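Local coordinates for hypothetical protein SPy2152 (Streptococcus pyogenes, PDB 2FU2), which probably acts as a bacteriocin immunity protein of the EntA_Immun family, protecting the producing streptococcus from its own antimicrobial peptide, at residues D9-V14 against E32-L37; S52-Y57 against K67-L72. All blocks are in the same frame, centred on the assembly; numbering follows the deposited sequence.

Starting at the N terminus, helix 4-15 is followed by the short helix 18-21 and then by helix 24-40, which runs back past the first; interaction 1 closes this opening loop, with 17 residues between its segments. Helix 44-60 comes next, and a six-residue linker leads to helix 67-78, where interaction 2 closes a second, shorter loop. The two loops lie in series, neither nested nor crossed, on opposite sides of the chain's centre. They are nonetheless joined: V14 packs on L72 and L33 on L53, so the two helical pairs form one four-helix body.

Interaction 1 (D9-V14 against E32-L37); sequences DALSKV and ELASQL
L11 of helix 4-15 reaches across to A34 and L37 of helix 24-40 and is the one residue of its segment that touches them, a simple case of a single leucine spanning two successive turns of a neighbouring helix. Its CB meets the methyl of A34, CB to CB at 4.0 Å, and the small alanine lets the backbones come near, with the CA atoms of L11 and A34 6.2 Å apart. Farther out, L11 CD1 passes over the alanine's backbone, 4.0 Å from A34 CA, and also meets CD1 of L37 at 3.8 Å. CG stands anti to the carbonyl carbon (chi1 -73°), and from there the fork splits along the helix, CD1 turning toward its N-terminal end and L37, CD2 the other way. This is the seam between the first and third helices of a small all-helical bundle, as expected of an EntA_Immun protein, and no hydrogen bond crosses it. L11 also touches L72 of helix 67-78, whereas L37 reaches L46 of helix 44-60, which places the leucine pair between all four long helices. I7 and L8 extend the same apolar strip toward the N terminus, both against L37 and the latter also against A34.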
loop_
_atom_site.group_PDB
_atom_site.type_symbol
_atom_site.label_atom_id
_atom_site.label_comp_id
_atom_site.label_asym_id
_atom_site.label_seq_id
_atom_site.Cartn_x
_atom_site.Cartn_y
_atom_site.Cartn_z
ATOM N N ASP A 9 -1.118 5.131 -7.702
ATOM C CA ASP A 9 -2.034 6.095 -7.142
ATOM C C ASP A 9 -2.703 5.654 -5.810
ATOM O O ASP A 9 -2.729 6.450 -4.821
ATOM C CB ASP A 9 -3.089 6.503 -8.166
ATOM C CG ASP A 9 -2.516 7.365 -9.288
ATOM O OD1 ASP A 9 -1.360 7.814 -9.164
ATOM O OD2 ASP A 9 -3.230 7.571 -10.296
ATOM N N ALA A 10 -3.221 4.401 -5.785
ATOM C CA ALA A 10 -3.688 3.771 -4.564
ATOM C C ALA A 10 -2.686 3.803 -3.410
ATOM O O ALA A 10 -3.081 4.124 -2.275
ATOM C CB ALA A 10 -4.180 2.325 -4.826
ATOM N N LEU A 11 -1.422 3.477 -3.656
ATOM C CA LEU A 11 -0.354 3.732 -2.627
ATOM C C LEU A 11 -0.300 5.160 -2.164
ATOM O O LEU A 11 -0.104 5.390 -0.948
ATOM C CB LEU A 11 1.034 3.414 -3.142
ATOM C CG LEU A 11 1.154 1.914 -3.222
ATOM C CD1 LEU A 11 2.105 1.461 -4.275
ATOM C CD2 LEU A 11 1.571 1.347 -1.820
ATOM N N SER A 12 -0.485 6.120 -3.087
ATOM C CA SER A 12 -0.301 7.531 -2.721
ATOM C C SER A 12 -1.457 7.969 -1.848
ATOM O O SER A 12 -1.273 8.763 -0.910
ATOM C CB SER A 12 -0.209 8.451 -3.946
ATOM O OG SER A 12 0.971 8.113 -4.646
ATOM N N LYS A 13 -2.644 7.465 -2.199
ATOM C CA LYS A 13 -3.864 7.695 -1.436
ATOM C C LYS A 13 -3.715 7.186 -0.014
ATOM O O LYS A 13 -4.016 7.891 0.931
ATOM C CB LYS A 13 -5.052 7.021 -2.098
ATOM C CG LYS A 13 -6.386 7.676 -1.639
ATOM C CD LYS A 13 -7.592 6.850 -1.980
ATOM C CE LYS A 13 -8.362 7.538 -2.971
ATOM N NZ LYS A 13 -8.297 8.938 -2.489
ATOM N N VAL A 14 -3.253 5.958 0.137
ATOM C CA VAL A 14 -2.919 5.428 1.471
ATOM C C VAL A 14 -1.844 6.277 2.216
ATOM O O VAL A 14 -2.038 6.712 3.386
ATOM C CB VAL A 14 -2.455 3.948 1.383
ATOM C CG1 VAL A 14 -1.839 3.509 2.678
ATOM C CG2 VAL A 14 -3.642 3.044 0.982
ATOM N N GLU A 32 8.415 3.629 0.425
ATOM C CA GLU A 32 9.460 2.901 -0.255
ATOM C C GLU A 32 8.952 2.000 -1.358
ATOM O O GLU A 32 9.554 1.891 -2.392
ATOM C CB GLU A 32 10.276 2.088 0.729
ATOM C CG GLU A 32 11.132 2.935 1.575
ATOM C CD GLU A 32 12.158 2.151 2.419
ATOM O OE1 GLU A 32 12.532 1.010 2.022
ATOM O OE2 GLU A 32 12.614 2.696 3.463
ATOM N N LEU A 33 7.854 1.315 -1.092
ATOM C CA LEU A 33 7.190 0.510 -2.062
ATOM C C LEU A 33 6.737 1.391 -3.246
ATOM O O LEU A 33 7.008 1.052 -4.425
ATOM C CB LEU A 33 6.006 -0.223 -1.390
ATOM C CG LEU A 33 6.468 -1.124 -0.224
ATOM C CD1 LEU A 33 5.355 -1.894 0.542
ATOM C CD2 LEU A 33 7.517 -2.137 -0.731
ATOM N N ALA A 34 6.074 2.517 -2.962
ATOM C CA ALA A 34 5.635 3.431 -4.068
ATOM C C ALA A 34 6.838 3.915 -4.866
ATOM O O ALA A 34 6.751 3.981 -6.095
ATOM C CB ALA A 34 4.848 4.580 -3.575
ATOM N N SER A 35 7.982 4.208 -4.222
ATOM C CA SER A 35 9.162 4.614 -4.984
ATOM C C SER A 35 9.710 3.503 -5.854
ATOM O O SER A 35 10.214 3.766 -6.951
ATOM C CB SER A 35 10.289 5.096 -4.091
ATOM O OG SER A 35 9.745 5.994 -3.131
ATOM N N GLN A 36 9.668 2.272 -5.360
ATOM C CA GLN A 36 10.184 1.170 -6.138
ATOM C C GLN A 36 9.322 0.967 -7.384
ATOM O O GLN A 36 9.830 0.747 -8.472
ATOM C CB GLN A 36 10.285 -0.080 -5.274
ATOM C CG GLN A 36 10.674 -1.330 -6.066
ATOM C CD GLN A 36 10.672 -2.636 -5.208
ATOM O OE1 GLN A 36 10.746 -3.767 -5.757
ATOM N NE2 GLN A 36 10.585 -2.480 -3.869
ATOM N N LEU A 37 8.010 1.038 -7.199
ATOM C CA LEU A 37 7.039 0.954 -8.281
ATOM C C LEU A 37 7.282 2.058 -9.289
ATOM O O LEU A 37 7.476 1.816 -10.482
ATOM C CB LEU A 37 5.635 1.170 -7.739
ATOM C CG LEU A 37 4.472 0.331 -8.242
ATOM C CD1 LEU A 37 3.161 1.011 -7.930
ATOM C CD2 LEU A 37 4.554 0.001 -9.707
#

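Interaction 2 (S52-Y57 against K67-L72); sequences SLINQY and KSIFDL
I54 and Y57, one turn apart on helix 44-60, face I69 and L72, one turn apart on helix 67-78, and the fit between them shows how branched side chains share out the space between two helices. I54 divides its work between its two branches. CG2 turns to I69, where it meets CG2 at 3.8 Å and the carbonyl O of the same residue at 3.7 Å. The other branch, CG1 with CD1, stands anti to the carbonyl carbon (chi1 -57°) and goes to L72, whose CD2 lies 3.6 Å from I54 CD1; these two side chains cross at about a right angle. I69 is likewise split: while its CG2 serves I54, its CD1 lies over one face of the Y57 ring, 3.9 Å from the centroid and 22° off the ring normal, in a CH-pi contact displaced toward the CD2-CE2 rim. The anti placement of Y57 CG relative to the backbone N carries the ring across the gap between the helices, and the turn about CB-CG sets its face to I69. The ring also stacks with H61 and meets F26 edge-to-face, and V19 and I20 of helix 18-21 touch it too. At the far end of the contact L72 also touches I50, one turn before I54 on helix 44-60. All four residues are buried, and no hydrogen bond joins the segments. The axes of segments 52-57 and 67-72 approach to 10.2 Å, with 143° between their directions, the arrangement of two successive, roughly antiparallel helices in an up-and-down helical bundle, here the closing pair of a compact fold consistent with the EntA_Immun family.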
loop_
_atom_site.group_PDB
_atom_site.type_symbol
_atom_site.label_atom_id
_atom_site.label_comp_id
_atom_site.label_asym_id
_atom_site.label_seq_id
_atom_site.Cartn_x
_atom_site.Cartn_y
_atom_site.Cartn_z
ATOM N N SER A 52 1.775 -8.015 1.857
ATOM C CA SER A 52 2.217 -8.329 3.193
ATOM C C SER A 52 2.113 -7.105 4.085
ATOM O O SER A 52 1.659 -7.245 5.232
ATOM C CB SER A 52 3.668 -8.811 3.216
ATOM O OG SER A 52 3.829 -10.062 2.524
ATOM N N LEU A 53 2.554 -5.934 3.585
ATOM C CA LEU A 53 2.510 -4.712 4.396
ATOM C C LEU A 53 1.043 -4.298 4.727
ATOM O O LEU A 53 0.713 -4.012 5.881
ATOM C CB LEU A 53 3.304 -3.575 3.717
ATOM C CG LEU A 53 3.323 -2.224 4.412
ATOM C CD1 LEU A 53 4.148 -2.316 5.683
ATOM C CD2 LEU A 53 3.842 -1.102 3.533
ATOM N N ILE A 54 0.152 -4.349 3.736
ATOM C CA ILE A 54 -1.248 -3.997 3.943
ATOM C C ILE A 54 -1.981 -5.028 4.790
ATOM O O ILE A 54 -2.731 -4.649 5.696
ATOM C CB ILE A 54 -1.994 -3.708 2.594
ATOM C CG1 ILE A 54 -1.292 -2.595 1.807
ATOM C CG2 ILE A 54 -3.401 -3.233 2.877
ATOM C CD1 ILE A 54 -1.341 -1.196 2.542
ATOM N N ASN A 55 -1.745 -6.318 4.562
ATOM C CA ASN A 55 -2.278 -7.320 5.529
ATOM C C ASN A 55 -1.890 -6.986 6.965
ATOM O O ASN A 55 -2.758 -7.004 7.857
ATOM C CB ASN A 55 -1.846 -8.737 5.202
ATOM C CG ASN A 55 -2.379 -9.180 3.902
ATOM O OD1 ASN A 55 -3.290 -8.552 3.348
ATOM N ND2 ASN A 55 -1.846 -10.265 3.389
ATOM N N GLN A 56 -0.591 -6.679 7.161
ATOM C CA GLN A 56 -0.024 -6.357 8.442
ATOM C C GLN A 56 -0.726 -5.133 9.012
ATOM O O GLN A 56 -1.097 -5.126 10.172
ATOM C CB GLN A 56 1.462 -6.097 8.282
ATOM C CG GLN A 56 2.081 -5.181 9.354
ATOM C CD GLN A 56 3.618 -5.123 9.300
ATOM O OE1 GLN A 56 4.224 -5.009 8.229
ATOM N NE2 GLN A 56 4.241 -5.188 10.448
ATOM N N TYR A 57 -0.942 -4.100 8.183
ATOM C CA TYR A 57 -1.650 -2.912 8.666
ATOM C C TYR A 57 -3.100 -3.274 9.102
ATOM O O TYR A 57 -3.584 -2.951 10.243
ATOM C CB TYR A 57 -1.658 -1.805 7.619
ATOM C CG TYR A 57 -2.239 -0.598 8.197
ATOM C CD1 TYR A 57 -1.427 0.359 8.769
ATOM C CD2 TYR A 57 -3.633 -0.454 8.291
ATOM C CE1 TYR A 57 -1.986 1.495 9.406
ATOM C CE2 TYR A 57 -4.218 0.672 8.919
ATOM C CZ TYR A 57 -3.382 1.650 9.478
ATOM O OH TYR A 57 -3.925 2.752 10.106
ATOM N N LYS A 67 -10.897 3.499 4.020
ATOM C CA LYS A 67 -11.287 2.840 2.783
ATOM C C LYS A 67 -10.086 2.614 1.864
ATOM O O LYS A 67 -9.964 1.546 1.248
ATOM C CB LYS A 67 -12.402 3.625 2.042
ATOM C CG LYS A 67 -12.914 3.007 0.670
ATOM C CD LYS A 67 -14.379 3.366 0.204
ATOM C CE LYS A 67 -14.717 4.922 0.157
ATOM N NZ LYS A 67 -16.073 5.473 -0.446
ATOM N N SER A 68 -9.199 3.618 1.785
ATOM C CA SER A 68 -8.080 3.560 0.838
ATOM C C SER A 68 -7.190 2.342 1.060
ATOM O O SER A 68 -6.625 1.784 0.133
ATOM C CB SER A 68 -7.252 4.845 0.902
ATOM O OG SER A 68 -6.707 5.051 2.189
ATOM N N ILE A 69 -7.098 1.914 2.295
ATOM C CA ILE A 69 -6.273 0.755 2.683
ATOM C C ILE A 69 -6.908 -0.496 2.123
ATOM O O ILE A 69 -6.253 -1.328 1.488
ATOM C CB ILE A 69 -6.120 0.721 4.198
ATOM C CG1 ILE A 69 -5.355 1.992 4.636
ATOM C CG2 ILE A 69 -5.462 -0.606 4.689
ATOM C CD1 ILE A 69 -4.073 1.770 5.428
ATOM N N PHE A 70 -8.207 -0.590 2.292
ATOM C CA PHE A 70 -8.933 -1.698 1.698
ATOM C C PHE A 70 -8.949 -1.662 0.184
ATOM O O PHE A 70 -8.893 -2.730 -0.458
ATOM C CB PHE A 70 -10.341 -1.763 2.246
ATOM C CG PHE A 70 -10.412 -2.276 3.682
ATOM C CD1 PHE A 70 -10.095 -3.612 3.989
ATOM C CD2 PHE A 70 -10.791 -1.413 4.730
ATOM C CE1 PHE A 70 -10.173 -4.087 5.350
ATOM C CE2 PHE A 70 -10.896 -1.867 6.056
ATOM C CZ PHE A 70 -10.584 -3.191 6.377
ATOM N N ASP A 71 -9.064 -0.454 -0.387
ATOM C CA ASP A 71 -8.963 -0.275 -1.806
ATOM C C ASP A 71 -7.628 -0.786 -2.411
ATOM O O ASP A 71 -7.626 -1.659 -3.280
ATOM C CB ASP A 71 -9.135 1.204 -2.151
ATOM C CG ASP A 71 -10.574 1.681 -2.051
ATOM O OD1 ASP A 71 -11.521 0.885 -1.824
ATOM O OD2 ASP A 71 -10.742 2.907 -2.188
ATOM N N LEU A 72 -6.506 -0.216 -1.960
ATOM C CA LEU A 72 -5.183 -0.758 -2.205
ATOM C C LEU A 72 -5.085 -2.256 -1.964
ATOM O O LEU A 72 -4.606 -3.019 -2.814
ATOM C CB LEU A 72 -4.129 -0.055 -1.316
ATOM C CG LEU A 72 -2.697 -0.534 -1.468
ATOM C CD1 LEU A 72 -2.220 -0.552 -2.971
ATOM C CD2 LEU A 72 -1.787 0.381 -0.647
#